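Local atomic coordinates of phenol hydroxylase component phN (PDB entry 3U52), a protein that probably hydroxylates phenol at a di-iron centre, as the large oxygenase subunit of a bacterial multicomponent monooxygenase. Residues A91-I101 against M149-L159. Residues are numbered along the deposited sequence; the frame is centred on the assembly and turned at random.
Sequences ARYVNALKLFI and MSHYNKHFNGL. With CU (copper (II) ion), chain J.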
# COMPACT_ATOMS: atom_id res chain seq x y z
N ALA A 91 -13.14 14.58 -17.03
CA ALA A 91 -13.48 13.28 -17.59
C ALA A 91 -12.93 13.10 -19.03
O ALA A 91 -12.79 11.96 -19.47
CB ALA A 91 -14.95 13.04 -17.57
N ARG A 92 -12.59 14.20 -19.74
CA ARG A 92 -11.96 14.09 -21.07
C ARG A 92 -10.72 13.21 -20.95
O ARG A 92 -10.36 12.49 -21.88
CB ARG A 92 -11.54 15.45 -21.68
CG ARG A 92 -12.73 16.32 -22.14
CD ARG A 92 -12.27 17.68 -22.75
NE ARG A 92 -11.38 18.40 -21.81
CZ ARG A 92 -10.63 19.47 -22.10
NH1 ARG A 92 -10.61 19.98 -23.34
NH2 ARG A 92 -9.86 20.03 -21.15
N TYR A 93 -10.04 13.30 -19.80
CA TYR A 93 -8.78 12.58 -19.57
C TYR A 93 -8.97 11.08 -19.71
O TYR A 93 -8.05 10.38 -20.13
CB TYR A 93 -8.21 12.90 -18.15
CG TYR A 93 -7.10 11.93 -17.72
CD1 TYR A 93 -5.75 12.12 -18.13
CD2 TYR A 93 -7.38 10.81 -16.96
CE1 TYR A 93 -4.75 11.23 -17.73
CE2 TYR A 93 -6.40 9.91 -16.57
CZ TYR A 93 -5.10 10.13 -16.93
OH TYR A 93 -4.18 9.18 -16.53
N VAL A 94 -10.15 10.55 -19.35
CA VAL A 94 -10.35 9.11 -19.34
C VAL A 94 -10.23 8.52 -20.79
O VAL A 94 -9.88 7.34 -20.96
CB VAL A 94 -11.64 8.73 -18.66
CG1 VAL A 94 -11.85 7.18 -18.61
CG2 VAL A 94 -11.68 9.35 -17.25
N ASN A 95 -10.43 9.36 -21.80
CA ASN A 95 -10.21 8.94 -23.18
C ASN A 95 -8.80 8.44 -23.51
O ASN A 95 -8.65 7.56 -24.34
CB ASN A 95 -10.71 10.01 -24.13
CG ASN A 95 -12.23 10.20 -23.97
OD1 ASN A 95 -13.00 9.36 -24.39
ND2 ASN A 95 -12.63 11.26 -23.29
N ALA A 96 -7.80 8.96 -22.80
CA ALA A 96 -6.45 8.48 -22.90
C ALA A 96 -6.41 7.06 -22.38
O ALA A 96 -5.70 6.23 -22.94
CB ALA A 96 -5.55 9.32 -22.13
N LEU A 97 -7.20 6.73 -21.37
CA LEU A 97 -7.19 5.36 -20.79
C LEU A 97 -7.96 4.33 -21.63
O LEU A 97 -7.63 3.11 -21.61
CB LEU A 97 -7.67 5.37 -19.32
CG LEU A 97 -6.95 6.35 -18.35
CD1 LEU A 97 -7.59 6.30 -16.94
CD2 LEU A 97 -5.42 6.12 -18.25
N LYS A 98 -8.99 4.79 -22.35
CA LYS A 98 -9.74 3.91 -23.32
C LYS A 98 -8.81 3.46 -24.43
O LYS A 98 -8.76 2.29 -24.77
CB LYS A 98 -10.93 4.65 -23.90
CG LYS A 98 -11.87 5.19 -22.82
CD LYS A 98 -12.92 6.13 -23.36
CE LYS A 98 -13.60 6.93 -22.21
NZ LYS A 98 -14.82 7.62 -22.71
N LEU A 99 -8.03 4.41 -24.94
CA LEU A 99 -6.96 4.16 -25.89
C LEU A 99 -5.88 3.21 -25.33
O LEU A 99 -5.44 2.27 -25.99
CB LEU A 99 -6.35 5.50 -26.31
CG LEU A 99 -5.39 5.77 -27.47
CD1 LEU A 99 -5.75 5.03 -28.79
CD2 LEU A 99 -5.36 7.29 -27.72
N PHE A 100 -5.45 3.46 -24.11
CA PHE A 100 -4.48 2.60 -23.47
C PHE A 100 -4.93 1.15 -23.28
O PHE A 100 -4.21 0.24 -23.68
CB PHE A 100 -4.06 3.17 -22.13
CG PHE A 100 -2.86 2.46 -21.52
CD1 PHE A 100 -3.03 1.41 -20.61
CD2 PHE A 100 -1.55 2.84 -21.86
CE1 PHE A 100 -1.94 0.76 -20.08
CE2 PHE A 100 -0.44 2.17 -21.30
CZ PHE A 100 -0.63 1.14 -20.42
N ILE A 101 -6.10 0.93 -22.68
CA ILE A 101 -6.59 -0.43 -22.41
C ILE A 101 -6.94 -1.26 -23.65
O ILE A 101 -6.87 -2.50 -23.62
CB ILE A 101 -7.78 -0.42 -21.43
CG1 ILE A 101 -7.94 -1.79 -20.76
CG2 ILE A 101 -9.10 0.01 -22.16
CD1 ILE A 101 -8.97 -1.84 -19.64
N MET A 149 -7.10 -0.21 -14.31
CA MET A 149 -8.20 0.35 -15.09
C MET A 149 -9.57 -0.11 -14.59
O MET A 149 -10.60 0.45 -14.97
CB MET A 149 -8.06 -0.04 -16.55
CG MET A 149 -6.89 0.63 -17.31
SD MET A 149 -7.02 2.42 -17.09
CE MET A 149 -5.86 2.85 -15.80
N SER A 150 -9.58 -1.09 -13.71
CA SER A 150 -10.79 -1.74 -13.30
C SER A 150 -11.82 -0.75 -12.76
O SER A 150 -12.98 -0.80 -13.12
CB SER A 150 -10.48 -2.76 -12.22
OG SER A 150 -11.60 -3.60 -12.07
N HIS A 151 -11.35 0.17 -11.94
CA HIS A 151 -12.23 1.08 -11.24
C HIS A 151 -12.70 2.15 -12.25
O HIS A 151 -13.83 2.62 -12.15
CB HIS A 151 -11.49 1.72 -10.05
CG HIS A 151 -12.37 2.61 -9.21
ND1 HIS A 151 -13.34 2.12 -8.36
CD2 HIS A 151 -12.44 3.96 -9.12
CE1 HIS A 151 -13.93 3.12 -7.74
NE2 HIS A 151 -13.40 4.25 -8.18
N TYR A 152 -11.86 2.46 -13.24
CA TYR A 152 -12.28 3.43 -14.29
C TYR A 152 -13.40 2.85 -15.14
O TYR A 152 -14.36 3.56 -15.49
CB TYR A 152 -11.11 3.92 -15.14
CG TYR A 152 -10.19 4.90 -14.44
CD1 TYR A 152 -8.96 4.50 -13.94
CD2 TYR A 152 -10.56 6.25 -14.30
CE1 TYR A 152 -8.10 5.43 -13.30
CE2 TYR A 152 -9.76 7.16 -13.65
CZ TYR A 152 -8.52 6.76 -13.16
OH TYR A 152 -7.74 7.70 -12.51
N ASN A 153 -13.28 1.56 -15.44
CA ASN A 153 -14.29 0.79 -16.17
C ASN A 153 -15.66 0.77 -15.48
O ASN A 153 -16.71 0.72 -16.15
CB ASN A 153 -13.82 -0.66 -16.42
CG ASN A 153 -14.89 -1.51 -17.09
OD1 ASN A 153 -15.38 -2.53 -16.52
ND2 ASN A 153 -15.30 -1.10 -18.27
N LYS A 154 -15.68 0.81 -14.15
CA LYS A 154 -16.97 0.92 -13.45
C LYS A 154 -17.69 2.26 -13.59
O LYS A 154 -18.92 2.32 -13.36
CB LYS A 154 -16.79 0.61 -11.97
CG LYS A 154 -16.16 -0.77 -11.77
CD LYS A 154 -16.06 -1.15 -10.31
CE LYS A 154 -15.23 -2.40 -10.18
NZ LYS A 154 -15.31 -2.92 -8.77
N HIS A 155 -16.96 3.31 -13.94
CA HIS A 155 -17.54 4.66 -13.88
C HIS A 155 -17.55 5.42 -15.20
O HIS A 155 -18.15 6.52 -15.28
CB HIS A 155 -16.81 5.52 -12.83
CG HIS A 155 -17.08 5.06 -11.43
ND1 HIS A 155 -18.25 5.38 -10.76
CD2 HIS A 155 -16.38 4.25 -10.59
CE1 HIS A 155 -18.26 4.79 -9.58
NE2 HIS A 155 -17.13 4.11 -9.44
N PHE A 156 -16.84 4.88 -16.20
CA PHE A 156 -16.69 5.54 -17.51
C PHE A 156 -16.91 4.54 -18.67
O PHE A 156 -16.80 3.34 -18.47
CB PHE A 156 -15.30 6.21 -17.64
CG PHE A 156 -15.06 7.33 -16.63
CD1 PHE A 156 -15.54 8.62 -16.86
CD2 PHE A 156 -14.42 7.06 -15.42
CE1 PHE A 156 -15.36 9.65 -15.91
CE2 PHE A 156 -14.19 8.06 -14.46
CZ PHE A 156 -14.66 9.37 -14.71
N ASN A 157 -17.22 5.04 -19.87
CA ASN A 157 -17.61 4.15 -20.97
C ASN A 157 -16.36 3.86 -21.78
O ASN A 157 -15.35 4.49 -21.57
CB ASN A 157 -18.75 4.77 -21.79
CG ASN A 157 -20.10 4.77 -21.03
OD1 ASN A 157 -20.44 3.79 -20.38
ND2 ASN A 157 -20.84 5.89 -21.08
N GLY A 158 -16.40 2.87 -22.66
CA GLY A 158 -15.33 2.65 -23.60
C GLY A 158 -14.17 1.81 -23.08
O GLY A 158 -13.22 1.55 -23.83
N LEU A 159 -14.23 1.34 -21.84
CA LEU A 159 -13.14 0.56 -21.26
C LEU A 159 -13.54 -0.90 -21.12
O LEU A 159 -12.76 -1.70 -20.62
CB LEU A 159 -12.74 1.12 -19.87
CG LEU A 159 -12.06 2.49 -19.90
CD1 LEU A 159 -12.78 3.46 -19.02
CD2 LEU A 159 -10.64 2.33 -19.46
CU CU J . -19.46 6.76 -11.76
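Val94 and Leu97 each set a methyl group squarely over an aromatic ring of the 149-159 segment. Val94 CG2 lies 3.7 Å from the centroid of the Phe156 ring, almost on its normal, while CG1, anti to the backbone N (chi1 -178°), rests on Phe156 CB and Leu159 CD1. Ala91 CB adds a contact at Phe156 CE1. One turn on, Leu97 CD1 stands 3.6 Å from the centroid of the Tyr152 ring in a second CH-pi contact; the Tyr152 hydroxyl is hydrogen-bonded to Asp219. Met149 bends at chi2 and chi3, bringing SD within 3.8 Å of Leu97 CB, and its own CB meets Ile101 CD1.

Lys98 runs extended along the loop that follows helix 125-155. Its CB lies 3.9 Å from Gly158 O, CG packs crosswise on Leu159 CG, and CD and CE pass Asn157 O, with CE 3.1 Å from that oxygen. NZ, too poorly angled to bond Asn157 O, instead donates to Asn95 OD1 at 3.0 Å, from above the amide's carbonyl plane, and forms a salt bridge with Asp491. Shortening Lys98 to an alanine would probably leave Asp491 without its charged mate and Asn95 OD1 without this donor, and open a gap beside Asn157 and Leu159.

Leu159 fills the angle between the segments, its CD2 touching Ile101 CG2. The two helix axes, inclined at 118°, approach no closer than 11.3 Å, so the loop and large side chains bridge them. His155 binds copper through ND1, with His494 as the other protein ligand. Phe100 and Met149 line a xenon pocket with Ala148 and Thr222. The apolar junction of helices 94-103 and 125-155 belongs to the mostly helical hydroxylase subunit fold of bacterial multicomponent monooxygenases.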